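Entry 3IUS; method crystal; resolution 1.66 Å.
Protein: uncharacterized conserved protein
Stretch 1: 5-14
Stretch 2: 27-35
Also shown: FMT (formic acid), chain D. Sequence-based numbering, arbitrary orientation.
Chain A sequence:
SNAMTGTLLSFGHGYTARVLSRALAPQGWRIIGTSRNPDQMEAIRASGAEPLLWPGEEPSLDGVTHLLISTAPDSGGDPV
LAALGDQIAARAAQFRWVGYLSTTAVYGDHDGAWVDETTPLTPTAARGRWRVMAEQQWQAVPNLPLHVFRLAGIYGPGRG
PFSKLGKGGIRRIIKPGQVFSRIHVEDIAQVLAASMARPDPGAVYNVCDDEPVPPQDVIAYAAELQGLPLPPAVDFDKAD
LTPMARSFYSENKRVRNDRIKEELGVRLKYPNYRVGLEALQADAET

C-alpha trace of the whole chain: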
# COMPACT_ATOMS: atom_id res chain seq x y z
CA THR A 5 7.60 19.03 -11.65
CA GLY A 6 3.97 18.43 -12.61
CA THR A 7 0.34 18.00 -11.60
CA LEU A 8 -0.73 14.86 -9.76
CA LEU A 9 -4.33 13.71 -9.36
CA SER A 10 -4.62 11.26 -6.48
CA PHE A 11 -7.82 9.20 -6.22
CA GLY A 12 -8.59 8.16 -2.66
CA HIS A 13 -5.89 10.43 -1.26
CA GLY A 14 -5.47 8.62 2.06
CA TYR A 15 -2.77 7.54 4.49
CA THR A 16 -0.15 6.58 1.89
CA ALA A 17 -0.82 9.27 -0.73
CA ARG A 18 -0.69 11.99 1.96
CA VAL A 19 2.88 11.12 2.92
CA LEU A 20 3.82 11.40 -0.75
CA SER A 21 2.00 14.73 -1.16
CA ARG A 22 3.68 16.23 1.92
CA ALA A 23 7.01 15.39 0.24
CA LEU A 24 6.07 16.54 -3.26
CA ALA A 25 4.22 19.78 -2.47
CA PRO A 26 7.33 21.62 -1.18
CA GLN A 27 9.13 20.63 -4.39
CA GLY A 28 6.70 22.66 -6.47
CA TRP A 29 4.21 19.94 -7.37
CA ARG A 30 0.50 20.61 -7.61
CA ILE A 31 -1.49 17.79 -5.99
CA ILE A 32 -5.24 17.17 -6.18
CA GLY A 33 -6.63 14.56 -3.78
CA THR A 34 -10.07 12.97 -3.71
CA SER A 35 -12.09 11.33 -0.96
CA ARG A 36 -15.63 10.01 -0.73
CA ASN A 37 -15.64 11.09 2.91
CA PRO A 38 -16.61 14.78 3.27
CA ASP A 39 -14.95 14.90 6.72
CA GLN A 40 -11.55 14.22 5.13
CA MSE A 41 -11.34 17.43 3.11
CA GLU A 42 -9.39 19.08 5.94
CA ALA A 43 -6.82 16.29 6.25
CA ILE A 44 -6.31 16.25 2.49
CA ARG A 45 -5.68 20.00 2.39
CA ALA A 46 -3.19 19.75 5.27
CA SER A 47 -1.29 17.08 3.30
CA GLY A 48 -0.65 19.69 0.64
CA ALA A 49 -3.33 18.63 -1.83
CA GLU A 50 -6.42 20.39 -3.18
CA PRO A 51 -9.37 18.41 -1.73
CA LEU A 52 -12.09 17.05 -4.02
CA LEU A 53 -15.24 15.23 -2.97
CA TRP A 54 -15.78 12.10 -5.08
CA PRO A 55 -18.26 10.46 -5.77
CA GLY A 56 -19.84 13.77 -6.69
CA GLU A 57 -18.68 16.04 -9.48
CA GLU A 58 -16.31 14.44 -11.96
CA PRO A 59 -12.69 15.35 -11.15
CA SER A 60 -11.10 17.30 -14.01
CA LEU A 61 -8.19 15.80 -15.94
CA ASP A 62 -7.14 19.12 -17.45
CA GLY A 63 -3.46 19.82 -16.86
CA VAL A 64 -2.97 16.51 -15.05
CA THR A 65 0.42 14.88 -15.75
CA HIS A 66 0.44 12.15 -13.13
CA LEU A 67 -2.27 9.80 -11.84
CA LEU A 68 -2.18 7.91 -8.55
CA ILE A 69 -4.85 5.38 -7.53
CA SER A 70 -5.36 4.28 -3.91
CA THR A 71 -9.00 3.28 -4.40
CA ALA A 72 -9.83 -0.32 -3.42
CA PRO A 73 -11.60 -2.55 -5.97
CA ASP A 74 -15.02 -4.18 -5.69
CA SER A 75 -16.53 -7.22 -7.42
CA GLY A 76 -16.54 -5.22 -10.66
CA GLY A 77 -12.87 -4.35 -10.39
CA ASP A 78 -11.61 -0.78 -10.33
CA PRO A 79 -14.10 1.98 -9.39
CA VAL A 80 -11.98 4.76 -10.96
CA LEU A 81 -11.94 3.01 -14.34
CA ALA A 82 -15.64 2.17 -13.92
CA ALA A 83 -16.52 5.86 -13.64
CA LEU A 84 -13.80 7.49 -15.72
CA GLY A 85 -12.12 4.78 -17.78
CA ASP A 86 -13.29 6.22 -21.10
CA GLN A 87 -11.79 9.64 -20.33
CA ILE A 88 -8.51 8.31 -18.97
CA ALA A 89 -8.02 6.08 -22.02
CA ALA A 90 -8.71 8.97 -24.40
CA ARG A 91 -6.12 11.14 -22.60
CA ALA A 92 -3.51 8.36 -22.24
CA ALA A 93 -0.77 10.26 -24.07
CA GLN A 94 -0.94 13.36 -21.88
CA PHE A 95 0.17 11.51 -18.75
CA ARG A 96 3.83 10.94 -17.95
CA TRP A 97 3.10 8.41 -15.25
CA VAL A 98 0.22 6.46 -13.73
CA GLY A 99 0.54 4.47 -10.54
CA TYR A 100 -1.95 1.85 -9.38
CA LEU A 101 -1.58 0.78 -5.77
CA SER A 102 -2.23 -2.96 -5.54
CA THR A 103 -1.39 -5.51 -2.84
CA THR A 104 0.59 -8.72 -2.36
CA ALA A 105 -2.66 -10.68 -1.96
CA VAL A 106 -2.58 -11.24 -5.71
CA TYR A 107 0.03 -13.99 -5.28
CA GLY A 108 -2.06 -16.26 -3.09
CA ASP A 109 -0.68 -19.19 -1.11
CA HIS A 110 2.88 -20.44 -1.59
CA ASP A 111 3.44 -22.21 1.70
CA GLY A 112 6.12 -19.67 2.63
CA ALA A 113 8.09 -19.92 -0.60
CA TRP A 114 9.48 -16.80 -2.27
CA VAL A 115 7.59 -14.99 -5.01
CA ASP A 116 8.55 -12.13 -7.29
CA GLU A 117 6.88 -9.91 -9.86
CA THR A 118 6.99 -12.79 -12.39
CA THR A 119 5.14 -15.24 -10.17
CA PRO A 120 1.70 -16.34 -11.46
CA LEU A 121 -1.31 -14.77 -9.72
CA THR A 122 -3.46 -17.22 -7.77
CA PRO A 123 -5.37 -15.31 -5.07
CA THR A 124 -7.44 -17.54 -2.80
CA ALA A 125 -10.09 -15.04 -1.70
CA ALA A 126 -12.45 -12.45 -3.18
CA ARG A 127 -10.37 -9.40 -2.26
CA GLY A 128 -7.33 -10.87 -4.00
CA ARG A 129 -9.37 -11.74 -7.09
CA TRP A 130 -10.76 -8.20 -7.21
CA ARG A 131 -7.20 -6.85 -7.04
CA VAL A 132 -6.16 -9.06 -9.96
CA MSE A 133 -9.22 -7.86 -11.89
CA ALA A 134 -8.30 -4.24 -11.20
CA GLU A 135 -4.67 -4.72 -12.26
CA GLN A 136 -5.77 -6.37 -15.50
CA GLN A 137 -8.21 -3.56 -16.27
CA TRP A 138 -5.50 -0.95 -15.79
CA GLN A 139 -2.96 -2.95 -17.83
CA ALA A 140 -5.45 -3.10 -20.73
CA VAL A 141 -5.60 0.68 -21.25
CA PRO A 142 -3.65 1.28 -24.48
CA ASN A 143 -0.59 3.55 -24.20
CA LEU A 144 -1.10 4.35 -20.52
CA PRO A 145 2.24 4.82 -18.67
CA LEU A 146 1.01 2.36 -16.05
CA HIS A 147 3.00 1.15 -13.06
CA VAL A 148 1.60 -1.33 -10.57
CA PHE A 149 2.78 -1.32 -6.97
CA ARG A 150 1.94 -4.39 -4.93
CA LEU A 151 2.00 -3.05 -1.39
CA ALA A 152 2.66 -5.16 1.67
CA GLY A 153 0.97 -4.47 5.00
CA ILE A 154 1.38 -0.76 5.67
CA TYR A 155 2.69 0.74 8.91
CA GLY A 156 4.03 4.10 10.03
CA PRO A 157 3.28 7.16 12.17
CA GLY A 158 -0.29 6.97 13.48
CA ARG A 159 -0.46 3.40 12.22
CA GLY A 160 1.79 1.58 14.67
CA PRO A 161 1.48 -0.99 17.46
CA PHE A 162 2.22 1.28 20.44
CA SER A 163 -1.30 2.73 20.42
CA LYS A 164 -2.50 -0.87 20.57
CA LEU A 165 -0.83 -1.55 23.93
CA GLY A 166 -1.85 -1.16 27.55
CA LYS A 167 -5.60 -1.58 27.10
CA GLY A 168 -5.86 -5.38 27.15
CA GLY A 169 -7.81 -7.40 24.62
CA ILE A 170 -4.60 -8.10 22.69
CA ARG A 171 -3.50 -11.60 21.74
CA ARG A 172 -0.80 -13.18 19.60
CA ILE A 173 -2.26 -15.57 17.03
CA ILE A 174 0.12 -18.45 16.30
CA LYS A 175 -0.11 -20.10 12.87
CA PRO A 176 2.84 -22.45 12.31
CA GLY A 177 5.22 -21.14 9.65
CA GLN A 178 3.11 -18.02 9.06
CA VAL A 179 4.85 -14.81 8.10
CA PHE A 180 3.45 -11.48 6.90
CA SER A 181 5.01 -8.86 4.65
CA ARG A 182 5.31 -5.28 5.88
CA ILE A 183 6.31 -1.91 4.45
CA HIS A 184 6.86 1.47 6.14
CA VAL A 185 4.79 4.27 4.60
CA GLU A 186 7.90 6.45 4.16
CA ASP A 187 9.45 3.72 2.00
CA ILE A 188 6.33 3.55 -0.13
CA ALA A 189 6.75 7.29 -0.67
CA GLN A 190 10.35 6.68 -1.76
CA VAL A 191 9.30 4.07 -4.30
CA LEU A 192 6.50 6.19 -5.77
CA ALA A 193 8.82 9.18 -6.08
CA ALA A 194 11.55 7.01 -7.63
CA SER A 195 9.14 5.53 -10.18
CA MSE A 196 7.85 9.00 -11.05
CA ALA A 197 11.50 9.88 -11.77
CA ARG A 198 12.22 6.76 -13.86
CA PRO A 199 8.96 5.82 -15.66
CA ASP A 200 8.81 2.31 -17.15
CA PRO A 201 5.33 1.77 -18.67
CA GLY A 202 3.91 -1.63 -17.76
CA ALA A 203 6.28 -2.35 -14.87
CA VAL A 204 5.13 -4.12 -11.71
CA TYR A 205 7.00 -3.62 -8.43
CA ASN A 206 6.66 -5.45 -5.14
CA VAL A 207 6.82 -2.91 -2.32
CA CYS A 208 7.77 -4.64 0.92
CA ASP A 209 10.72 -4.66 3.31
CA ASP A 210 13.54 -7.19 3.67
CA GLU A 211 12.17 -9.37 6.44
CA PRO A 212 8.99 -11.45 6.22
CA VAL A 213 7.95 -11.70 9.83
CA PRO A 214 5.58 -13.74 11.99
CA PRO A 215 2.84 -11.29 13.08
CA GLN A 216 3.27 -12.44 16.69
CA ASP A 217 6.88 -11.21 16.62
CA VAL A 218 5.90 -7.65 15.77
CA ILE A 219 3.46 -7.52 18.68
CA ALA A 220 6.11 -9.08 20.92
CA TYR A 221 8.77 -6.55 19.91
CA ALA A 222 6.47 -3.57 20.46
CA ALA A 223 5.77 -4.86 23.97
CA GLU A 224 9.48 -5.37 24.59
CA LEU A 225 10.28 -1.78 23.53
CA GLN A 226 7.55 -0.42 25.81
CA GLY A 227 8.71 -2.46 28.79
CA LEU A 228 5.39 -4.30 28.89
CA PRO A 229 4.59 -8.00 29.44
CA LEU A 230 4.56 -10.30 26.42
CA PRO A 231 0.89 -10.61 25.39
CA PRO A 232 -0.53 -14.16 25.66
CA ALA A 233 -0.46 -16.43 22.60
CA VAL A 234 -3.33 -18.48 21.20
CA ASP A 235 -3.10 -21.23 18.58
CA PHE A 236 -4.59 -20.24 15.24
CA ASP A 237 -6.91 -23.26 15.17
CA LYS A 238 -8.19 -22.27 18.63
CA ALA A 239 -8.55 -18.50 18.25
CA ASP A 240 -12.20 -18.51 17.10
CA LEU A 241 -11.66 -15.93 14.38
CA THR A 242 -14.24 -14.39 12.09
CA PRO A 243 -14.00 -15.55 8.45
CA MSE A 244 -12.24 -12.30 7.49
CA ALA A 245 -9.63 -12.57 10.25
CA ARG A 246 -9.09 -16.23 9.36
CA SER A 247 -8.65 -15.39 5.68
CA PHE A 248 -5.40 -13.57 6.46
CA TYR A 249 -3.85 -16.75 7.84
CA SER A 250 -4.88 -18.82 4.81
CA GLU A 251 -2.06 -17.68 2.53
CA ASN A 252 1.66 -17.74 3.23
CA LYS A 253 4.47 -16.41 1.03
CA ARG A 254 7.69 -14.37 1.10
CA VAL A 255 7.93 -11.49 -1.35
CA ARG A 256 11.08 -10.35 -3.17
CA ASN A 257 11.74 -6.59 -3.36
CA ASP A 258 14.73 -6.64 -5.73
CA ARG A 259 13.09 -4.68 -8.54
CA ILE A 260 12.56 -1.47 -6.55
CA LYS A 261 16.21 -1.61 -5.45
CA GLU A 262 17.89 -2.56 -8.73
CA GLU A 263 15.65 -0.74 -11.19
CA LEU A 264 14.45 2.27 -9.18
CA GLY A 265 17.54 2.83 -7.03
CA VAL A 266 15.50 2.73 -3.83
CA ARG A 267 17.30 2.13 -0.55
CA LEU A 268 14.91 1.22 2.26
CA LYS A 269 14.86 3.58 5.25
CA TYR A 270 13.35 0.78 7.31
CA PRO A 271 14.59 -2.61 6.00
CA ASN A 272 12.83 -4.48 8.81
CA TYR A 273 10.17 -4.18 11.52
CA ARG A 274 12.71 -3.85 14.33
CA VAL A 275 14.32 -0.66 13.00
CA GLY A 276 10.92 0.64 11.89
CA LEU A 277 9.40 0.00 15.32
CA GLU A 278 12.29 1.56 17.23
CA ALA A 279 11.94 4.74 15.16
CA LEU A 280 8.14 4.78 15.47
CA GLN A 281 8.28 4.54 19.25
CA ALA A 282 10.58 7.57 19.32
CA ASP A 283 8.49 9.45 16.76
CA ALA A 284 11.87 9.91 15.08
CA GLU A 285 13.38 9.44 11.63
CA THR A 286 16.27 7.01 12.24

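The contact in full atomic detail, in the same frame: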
# COMPACT_ATOMS: atom_id res chain seq x y z
N THR A 5 8.63 19.67 -12.46
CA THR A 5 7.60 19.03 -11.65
C THR A 5 6.37 18.72 -12.50
O THR A 5 6.49 18.52 -13.71
CB THR A 5 7.18 19.91 -10.45
OG1 THR A 5 6.64 21.15 -10.94
CG2 THR A 5 8.37 20.20 -9.56
N GLY A 6 5.20 18.67 -11.88
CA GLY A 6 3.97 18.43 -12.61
C GLY A 6 2.72 18.54 -11.76
O GLY A 6 2.73 19.11 -10.67
N THR A 7 1.63 17.98 -12.28
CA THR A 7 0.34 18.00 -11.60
C THR A 7 -0.18 16.58 -11.38
O THR A 7 -0.45 15.85 -12.33
CB THR A 7 -0.69 18.80 -12.42
OG1 THR A 7 -0.27 20.16 -12.53
CG2 THR A 7 -2.07 18.75 -11.77
N LEU A 8 -0.32 16.20 -10.12
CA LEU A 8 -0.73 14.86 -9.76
C LEU A 8 -2.17 14.84 -9.25
O LEU A 8 -2.53 15.58 -8.34
CB LEU A 8 0.20 14.30 -8.68
CG LEU A 8 -0.24 12.99 -8.00
CD1 LEU A 8 0.02 11.81 -8.91
CD2 LEU A 8 0.49 12.82 -6.67
N LEU A 9 -2.99 13.98 -9.86
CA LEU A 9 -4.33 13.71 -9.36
C LEU A 9 -4.33 12.37 -8.62
O LEU A 9 -3.98 11.33 -9.18
CB LEU A 9 -5.34 13.70 -10.51
CG LEU A 9 -6.80 13.35 -10.19
CD1 LEU A 9 -7.33 14.18 -9.03
CD2 LEU A 9 -7.67 13.52 -11.42
N SER A 10 -4.72 12.41 -7.35
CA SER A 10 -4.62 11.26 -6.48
C SER A 10 -6.02 10.84 -6.03
O SER A 10 -6.67 11.54 -5.25
CB SER A 10 -3.75 11.63 -5.27
OG SER A 10 -3.76 10.64 -4.26
N PHE A 11 -6.49 9.71 -6.55
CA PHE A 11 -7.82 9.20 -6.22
C PHE A 11 -7.76 8.42 -4.91
O PHE A 11 -6.95 7.50 -4.77
CB PHE A 11 -8.36 8.28 -7.32
CG PHE A 11 -8.64 8.99 -8.61
CD1 PHE A 11 -9.88 9.56 -8.85
CD2 PHE A 11 -7.67 9.07 -9.59
CE1 PHE A 11 -10.15 10.20 -10.05
CE2 PHE A 11 -7.92 9.72 -10.79
CZ PHE A 11 -9.16 10.29 -11.01
N GLY A 12 -8.62 8.78 -3.97
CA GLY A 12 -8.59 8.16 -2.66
C GLY A 12 -7.31 8.55 -1.96
O GLY A 12 -6.54 7.70 -1.50
N HIS A 13 -7.08 9.86 -1.88
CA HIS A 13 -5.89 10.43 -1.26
C HIS A 13 -5.90 10.18 0.25
O HIS A 13 -6.32 11.04 1.02
CB HIS A 13 -5.85 11.93 -1.52
CG HIS A 13 -4.53 12.57 -1.24
ND1 HIS A 13 -3.47 12.52 -2.13
CD2 HIS A 13 -4.10 13.29 -0.18
CE1 HIS A 13 -2.45 13.18 -1.62
NE2 HIS A 13 -2.80 13.65 -0.44
N GLY A 14 -5.43 9.01 0.66
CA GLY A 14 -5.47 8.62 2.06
C GLY A 14 -4.11 8.57 2.72
O GLY A 14 -3.21 9.33 2.38
N GLN A 27 8.25 20.66 -3.23
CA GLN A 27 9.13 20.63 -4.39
C GLN A 27 8.53 21.34 -5.59
O GLN A 27 9.14 21.41 -6.66
CB GLN A 27 9.47 19.18 -4.76
CG GLN A 27 10.02 18.38 -3.60
CD GLN A 27 10.51 17.01 -4.03
OE1 GLN A 27 11.17 16.87 -5.05
NE2 GLN A 27 10.18 15.99 -3.24
N GLY A 28 7.32 21.88 -5.42
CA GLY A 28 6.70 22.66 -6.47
C GLY A 28 5.56 21.96 -7.18
O GLY A 28 4.92 22.52 -8.06
N TRP A 29 5.30 20.71 -6.79
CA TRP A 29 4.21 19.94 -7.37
C TRP A 29 2.84 20.49 -7.00
O TRP A 29 2.64 21.00 -5.89
CB TRP A 29 4.29 18.48 -6.91
CG TRP A 29 5.35 17.69 -7.58
CD1 TRP A 29 6.69 17.74 -7.35
CD2 TRP A 29 5.16 16.70 -8.61
NE1 TRP A 29 7.35 16.86 -8.17
CE2 TRP A 29 6.43 16.21 -8.95
CE3 TRP A 29 4.03 16.19 -9.27
CZ2 TRP A 29 6.61 15.22 -9.92
CZ3 TRP A 29 4.22 15.22 -10.23
CH2 TRP A 29 5.50 14.74 -10.55
N ARG A 30 1.90 20.39 -7.93
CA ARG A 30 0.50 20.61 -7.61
C ARG A 30 -0.17 19.25 -7.42
O ARG A 30 -0.09 18.40 -8.30
CB ARG A 30 -0.21 21.38 -8.72
CG ARG A 30 -1.70 21.56 -8.47
CD ARG A 30 -2.42 22.12 -9.68
NE ARG A 30 -3.84 22.29 -9.41
CZ ARG A 30 -4.79 22.26 -10.34
NH1 ARG A 30 -4.47 22.08 -11.61
NH2 ARG A 30 -6.06 22.42 -9.99
N ILE A 31 -0.79 19.04 -6.26
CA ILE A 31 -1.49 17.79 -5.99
C ILE A 31 -2.98 18.02 -5.75
O ILE A 31 -3.37 18.96 -5.05
CB ILE A 31 -0.90 17.04 -4.76
CG1 ILE A 31 0.61 16.83 -4.91
CG2 ILE A 31 -1.60 15.70 -4.58
CD1 ILE A 31 1.42 18.01 -4.45
N ILE A 32 -3.80 17.17 -6.35
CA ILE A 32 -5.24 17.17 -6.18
C ILE A 32 -5.65 15.82 -5.60
O ILE A 32 -5.39 14.78 -6.21
CB ILE A 32 -5.95 17.38 -7.52
CG1 ILE A 32 -5.45 18.65 -8.20
CG2 ILE A 32 -7.47 17.41 -7.34
CD1 ILE A 32 -5.82 18.74 -9.66
N GLY A 33 -6.28 15.81 -4.43
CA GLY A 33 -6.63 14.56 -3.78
C GLY A 33 -8.12 14.41 -3.58
O GLY A 33 -8.80 15.35 -3.15
N THR A 34 -8.64 13.22 -3.87
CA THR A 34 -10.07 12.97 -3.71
C THR A 34 -10.37 12.08 -2.51
O THR A 34 -9.53 11.29 -2.07
CB THR A 34 -10.68 12.30 -4.95
OG1 THR A 34 -10.50 10.88 -4.87
CG2 THR A 34 -10.02 12.83 -6.23
N SER A 35 -11.58 12.23 -1.98
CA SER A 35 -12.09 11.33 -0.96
C SER A 35 -13.60 11.25 -1.10
O SER A 35 -14.24 12.19 -1.56
CB SER A 35 -11.73 11.83 0.44
OG SER A 35 -12.31 11.00 1.43
C FMT D . -9.24 9.97 1.92
O1 FMT D . -10.06 9.72 2.80
O2 FMT D . -9.28 9.51 0.77
O HOH W 1 3.94 22.04 -10.89
O HOH W 2 -2.03 22.19 -13.15

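Two neighbouring parallel strands, 7-11 and 30-35, run at 13° to each other and are joined by a regular ladder of main-chain hydrogen bonds. R30 N donates to G6 O (3.1 Å), L8 N to R30 O (2.9 Å), I32 N to L8 O (2.8 Å), S10 N to I32 O (2.7 Å) and T34 N to S10 O (2.9 Å). Each of R30, L8, I32 and S10 thus uses both its N and its O, as parallel pairing requires, while the residues between them turn their CA hydrogens to the same acceptors: T7 CA lies 3.4 Å from R30 O, and I31 CA 3.4 Å from L8 O.

Beyond F11 the first chain leaves the strand, and T34 holds the turn. Its side chain, at chi1 85° (p), places OG1 to accept from G12 N at 3.0 Å, and its carbonyl takes H13 N, with H13 N to T34 O at 2.8 Å. G12 suits this turn because its phi is positive (67°). H13 then folds back toward the second strand, its CB 3.6 Å from G33 CA. A CB on G33 would clash with H13 CG, so glycine leaves the space that the imidazole occupies. The ring is steadied within its own stretch by a hydrogen bond between S10 OG and H13 ND1 (2.9 Å), and H13 NE2 is bonded elsewhere in the structure.

Side chains pair on both faces of the sheet. L8 and I31 share one face, L8 CD2 lying 4.1 Å from I31 CG2. S10 follows on that face, paired across the strands with G33, which has no side chain to add. L9 and I32 meet on the other, with L9 CD1 3.6 Å from I32 CG2; both are buried, and their branched aliphatic chains fill this side of the contact. Further back on the L9 face, at its more exposed end, T7 and R30 are joined through water 2, which lies 2.8 Å from T7 OG1 and accepts from R30 NH1 at 2.9 Å.

At the start of the stretches the W29 indole covers the first chain. T5 CB sits over its five-membered ring, 3.8 Å from the centroid, and G6 CA over the six-membered ring at 4.3 Å; an ideal CB on G6 would come within 3.5 Å of W29 CZ3. G6 N is buried here without a polar partner. Water 1 closes this end, accepting from T5 OG1 (2.8 Å) and donating to G28 O (3.0 Å) and G6 O (3.2 Å). Altogether the contact buries 783 Å², both sides summed.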